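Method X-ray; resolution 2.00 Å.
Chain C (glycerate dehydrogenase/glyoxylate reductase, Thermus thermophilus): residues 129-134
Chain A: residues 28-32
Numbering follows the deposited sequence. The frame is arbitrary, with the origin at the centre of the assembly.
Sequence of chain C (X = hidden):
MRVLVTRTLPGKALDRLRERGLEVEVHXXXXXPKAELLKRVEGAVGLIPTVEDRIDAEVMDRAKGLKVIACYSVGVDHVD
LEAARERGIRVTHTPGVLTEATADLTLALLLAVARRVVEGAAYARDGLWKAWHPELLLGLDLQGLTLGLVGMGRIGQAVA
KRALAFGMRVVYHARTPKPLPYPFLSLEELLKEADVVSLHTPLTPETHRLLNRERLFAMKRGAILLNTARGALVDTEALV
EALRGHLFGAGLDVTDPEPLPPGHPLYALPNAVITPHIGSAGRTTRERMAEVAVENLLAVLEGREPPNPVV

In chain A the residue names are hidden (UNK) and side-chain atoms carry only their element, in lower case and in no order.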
ATOM      1  N   TRP C 129      20.276  -0.189  -6.042  1.00 23.73           N
ATOM      2  CA  TRP C 129      20.130   1.130  -5.434  1.00 22.98           C
ATOM      3  C   TRP C 129      21.493   1.770  -5.184  1.00 23.06           C
ATOM      4  O   TRP C 129      22.200   1.415  -4.237  1.00 22.14           O
ATOM      5  CB  TRP C 129      19.345   1.003  -4.126  1.00 22.27           C
ATOM      6  CG  TRP C 129      19.060   2.297  -3.418  1.00 23.19           C
ATOM      7  CD1 TRP C 129      19.081   3.558  -3.952  1.00 22.31           C
ATOM      8  CD2 TRP C 129      18.657   2.446  -2.051  1.00 21.86           C
ATOM      9  NE1 TRP C 129      18.716   4.483  -2.996  1.00 22.51           N
ATOM     10  CE2 TRP C 129      18.450   3.826  -1.823  1.00 21.90           C
ATOM     11  CE3 TRP C 129      18.450   1.545  -0.996  1.00 23.28           C
ATOM     12  CZ2 TRP C 129      18.045   4.329  -0.580  1.00 23.85           C
ATOM     13  CZ3 TRP C 129      18.044   2.047   0.246  1.00 22.14           C
ATOM     14  CH2 TRP C 129      17.848   3.426   0.440  1.00 23.53           C
ATOM     15  N   LYS C 130      21.854   2.721  -6.039  1.00 22.09           N
ATOM     16  CA  LYS C 130      23.140   3.391  -5.921  1.00 23.54           C
ATOM     17  C   LYS C 130      23.027   4.896  -5.701  1.00 22.93           C
ATOM     18  O   LYS C 130      23.994   5.537  -5.307  1.00 23.31           O
ATOM     19  CB  LYS C 130      23.975   3.096  -7.166  1.00 26.28           C
ATOM     20  CG  LYS C 130      24.123   1.605  -7.421  1.00 27.90           C
ATOM     21  CD  LYS C 130      24.953   1.309  -8.652  1.00 31.38           C
ATOM     22  CE  LYS C 130      24.997  -0.189  -8.916  1.00 29.85           C
ATOM     23  NZ  LYS C 130      25.441  -0.936  -7.705  1.00 30.29           N
ATOM     24  N   ALA C 131      21.850   5.458  -5.953  1.00 22.63           N
ATOM     25  CA  ALA C 131      21.649   6.889  -5.757  1.00 21.61           C
ATOM     26  C   ALA C 131      20.201   7.310  -5.943  1.00 20.95           C
ATOM     27  O   ALA C 131      19.374   6.548  -6.449  1.00 21.28           O
ATOM     28  CB  ALA C 131      22.533   7.676  -6.725  1.00 23.40           C
ATOM     29  N   TRP C 132      19.900   8.530  -5.510  1.00 19.35           N
ATOM     30  CA  TRP C 132      18.566   9.098  -5.659  1.00 19.13           C
ATOM     31  C   TRP C 132      18.584   9.742  -7.044  1.00 19.67           C
ATOM     32  O   TRP C 132      19.594  10.326  -7.435  1.00 17.78           O
ATOM     33  CB  TRP C 132      18.329  10.183  -4.607  1.00 18.69           C
ATOM     34  CG  TRP C 132      16.963  10.792  -4.671  1.00 19.64           C
ATOM     35  CD1 TRP C 132      15.852  10.386  -3.993  1.00 19.67           C
ATOM     36  CD2 TRP C 132      16.552  11.899  -5.486  1.00 20.04           C
ATOM     37  NE1 TRP C 132      14.774  11.168  -4.332  1.00 19.71           N
ATOM     38  CE2 TRP C 132      15.176  12.104  -5.247  1.00 20.23           C
ATOM     39  CE3 TRP C 132      17.214  12.734  -6.395  1.00 19.75           C
ATOM     40  CZ2 TRP C 132      14.444  13.112  -5.884  1.00 19.50           C
ATOM     41  CZ3 TRP C 132      16.487  13.740  -7.031  1.00 19.80           C
ATOM     42  CH2 TRP C 132      15.115  13.918  -6.770  1.00 19.62           C
ATOM     43  N   HIS C 133      17.490   9.635  -7.791  1.00 20.30           N
ATOM     44  CA  HIS C 133      17.436  10.239  -9.123  1.00 19.91           C
ATOM     45  C   HIS C 133      16.018  10.727  -9.424  1.00 18.98           C
ATOM     46  O   HIS C 133      15.043  10.079  -9.060  1.00 19.46           O
ATOM     47  CB  HIS C 133      17.876   9.230 -10.194  1.00 21.11           C
ATOM     48  CG  HIS C 133      18.111   9.846 -11.539  1.00 20.78           C
ATOM     49  ND1 HIS C 133      17.103  10.022 -12.465  1.00 21.02           N
ATOM     50  CD2 HIS C 133      19.246  10.277 -12.135  1.00 21.49           C
ATOM     51  CE1 HIS C 133      17.610  10.536 -13.572  1.00 20.60           C
ATOM     52  NE2 HIS C 133      18.910  10.699 -13.398  1.00 21.50           N
ATOM     53  N   PRO C 134      15.890  11.885 -10.093  1.00 19.06           N
ATOM     54  CA  PRO C 134      14.579  12.447 -10.433  1.00 19.22           C
ATOM     55  C   PRO C 134      13.644  11.502 -11.185  1.00 18.00           C
ATOM     56  O   PRO C 134      12.429  11.598 -11.050  1.00 20.16           O
ATOM     57  CB  PRO C 134      14.937  13.681 -11.266  1.00 19.86           C
ATOM     58  CG  PRO C 134      16.247  14.102 -10.692  1.00 18.33           C
ATOM     59  CD  PRO C 134      16.971  12.783 -10.540  1.00 17.45           C
TER
ATOM     60  N   UNK A  28      23.443  13.622 -17.932  1.00 33.75           N
ATOM     61  CA  UNK A  28      22.827  12.299 -17.931  1.00 34.62           C
ATOM     62  C   UNK A  28      23.574  11.323 -17.014  1.00 33.70           C
ATOM     63  O   UNK A  28      24.774  11.421 -16.803  1.00 33.05           O
ATOM     64  n   UNK A  28      21.712  10.807 -21.898  1.00 44.39           N
ATOM     65  n   UNK A  28      21.794   8.734 -22.934  1.00 46.73           N
ATOM     66  c   UNK A  28      22.277   9.971 -22.791  1.00 46.10           C
ATOM     67  n   UNK A  28      23.297  10.375 -23.527  1.00 46.58           N
ATOM     68  c   UNK A  28      22.147  12.686 -20.359  1.00 38.23           C
ATOM     69  c   UNK A  28      22.846  11.760 -19.366  1.00 35.35           C
ATOM     70  c   UNK A  28      22.266  12.162 -21.795  1.00 40.98           C
ATOM     71  N   UNK A  29      22.811  10.384 -16.425  1.00 33.63           N
ATOM     72  CA  UNK A  29      23.445   9.344 -15.617  1.00 32.72           C
ATOM     73  C   UNK A  29      23.057   9.441 -14.140  1.00 32.93           C
ATOM     74  O   UNK A  29      22.396  10.371 -13.703  1.00 32.14           O
ATOM     75  N   UNK A  30      23.511   8.441 -13.394  1.00 32.45           N
ATOM     76  CA  UNK A  30      23.227   8.324 -11.974  1.00 32.96           C
ATOM     77  C   UNK A  30      24.230   9.057 -11.083  1.00 33.06           C
ATOM     78  O   UNK A  30      23.932   9.352  -9.925  1.00 32.23           O
ATOM     79  c   UNK A  30      23.197   6.842 -11.597  1.00 33.67           C
ATOM     80  c   UNK A  30      22.022   6.326 -10.769  1.00 33.93           C
ATOM     81  c   UNK A  30      20.706   6.675 -11.444  1.00 33.83           C
ATOM     82  c   UNK A  30      22.163   4.819 -10.610  1.00 35.02           C
ATOM     83  N   UNK A  31      25.412   9.352 -11.619  1.00 32.85           N
ATOM     84  CA  UNK A  31      26.450  10.029 -10.844  1.00 33.91           C
ATOM     85  C   UNK A  31      27.006  11.288 -11.502  1.00 33.74           C
ATOM     86  O   UNK A  31      27.021  11.412 -12.728  1.00 33.06           O
ATOM     87  c   UNK A  31      27.231   7.840  -9.809  1.00 38.91           C
ATOM     88  c   UNK A  31      26.492   5.545  -8.381  1.00 41.33           C
ATOM     89  c   UNK A  31      27.105   6.613 -10.456  1.00 39.66           C
ATOM     90  c   UNK A  31      26.737   5.468  -9.752  1.00 41.67           C
ATOM     91  c   UNK A  31      26.983   7.906  -8.441  1.00 40.11           C
ATOM     92  c   UNK A  31      27.614   9.070 -10.579  1.00 37.29           C
ATOM     93  c   UNK A  31      26.615   6.767  -7.723  1.00 42.00           C
ATOM     94  N   UNK A  32      27.469  12.216 -10.668  1.00 33.32           N
ATOM     95  CA  UNK A  32      28.067  13.468 -11.128  1.00 33.89           C
ATOM     96  C   UNK A  32      29.207  13.832 -10.178  1.00 33.98           C
ATOM     97  O   UNK A  32      29.008  14.553  -9.198  1.00 33.31           O
ATOM     98  c   UNK A  32      27.555  15.962 -11.623  1.00 32.93           C
ATOM     99  c   UNK A  32      28.169  15.823 -13.010  1.00 32.13           C
ATOM    100  c   UNK A  32      27.032  14.599 -11.150  1.00 33.27           C
ATOM    101  c   UNK A  32      26.423  16.979 -11.636  1.00 31.79           C
TER
HETATM  102  O   HOH W   1      20.849  12.409 -14.990  1.00 22.57           O
HETATM  103  O   HOH W   2      21.464  10.485  -9.411  1.00 21.21           O

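Position 28 of chain A carries seven side-chain atoms: three carbons in a row, a nitrogen, and then a carbon bearing two further nitrogens. This unbranched chain ending in a planar guanidinium group belongs to arginine. Arg A28 points its CA-to-CB bond away from chain C and makes no contact with residues 129-134, touching a crystal neighbour instead.

Position 29 has backbone atoms and nothing beyond CA. Its phi and psi of 115° and 174° would jam a CB against the carbonyl O of the preceding residue, so the backbone by itself calls for glycine; residues 129-134 of chain C play no part in this, since an ideal CB would find none of their atoms within 5.5 Å. Gly A29 contributes through its backbone. Its O lies 3.5 Å from NE2 of His C133, near the plane of the imidazole and at the ring edge, and no direct hydrogen bond joins the two. Water 1 serves as the link, donating to Gly A29 O at 2.9 Å and hydrogen-bonding to His C133 NE2 at 3.0 Å.

At position 30 there are four side-chain carbons, forked at the second, with no polar atom. One carbon of the fork lies 3.9 Å from CD2 of His C133, and the branching carbon 4.3 Å from CB of Ala C131. A fork at the second carbon means leucine. Leu A30 has chi1 at -132°, between the usual wells, and its CA-to-CB bond runs sideways while the end of the side chain comes nearer to chain C.

Position 31 shows seven carbons, one leading into a six-membered ring without a heteroatom or hydroxyl. The ring carbon farthest from the attachment lies 3.7 Å from CB of Lys C130, and a neighbouring one 4.3 Å from CB of Ala C131. This is phenylalanine. In Phe A31, with chi1 m, these atoms are CZ and CE1.

Position 32 again has four carbons forked at the second, hence leucine. Leu A32 lies out of reach.

The contact is small, burying 283 Å² over both sides, and no hydrogen bond crosses it directly. Ala C131 points toward chain A and packs against Leu A30 and Phe A31, while Lys C130 offers its CB to the phenyl ring before its end leads away. Two waters supply the polar links: besides water 1, water 2 donates to Leu A30 O at 2.8 Å and to Trp C132 O at 2.7 Å.

Chain A 28-32: RGLFL
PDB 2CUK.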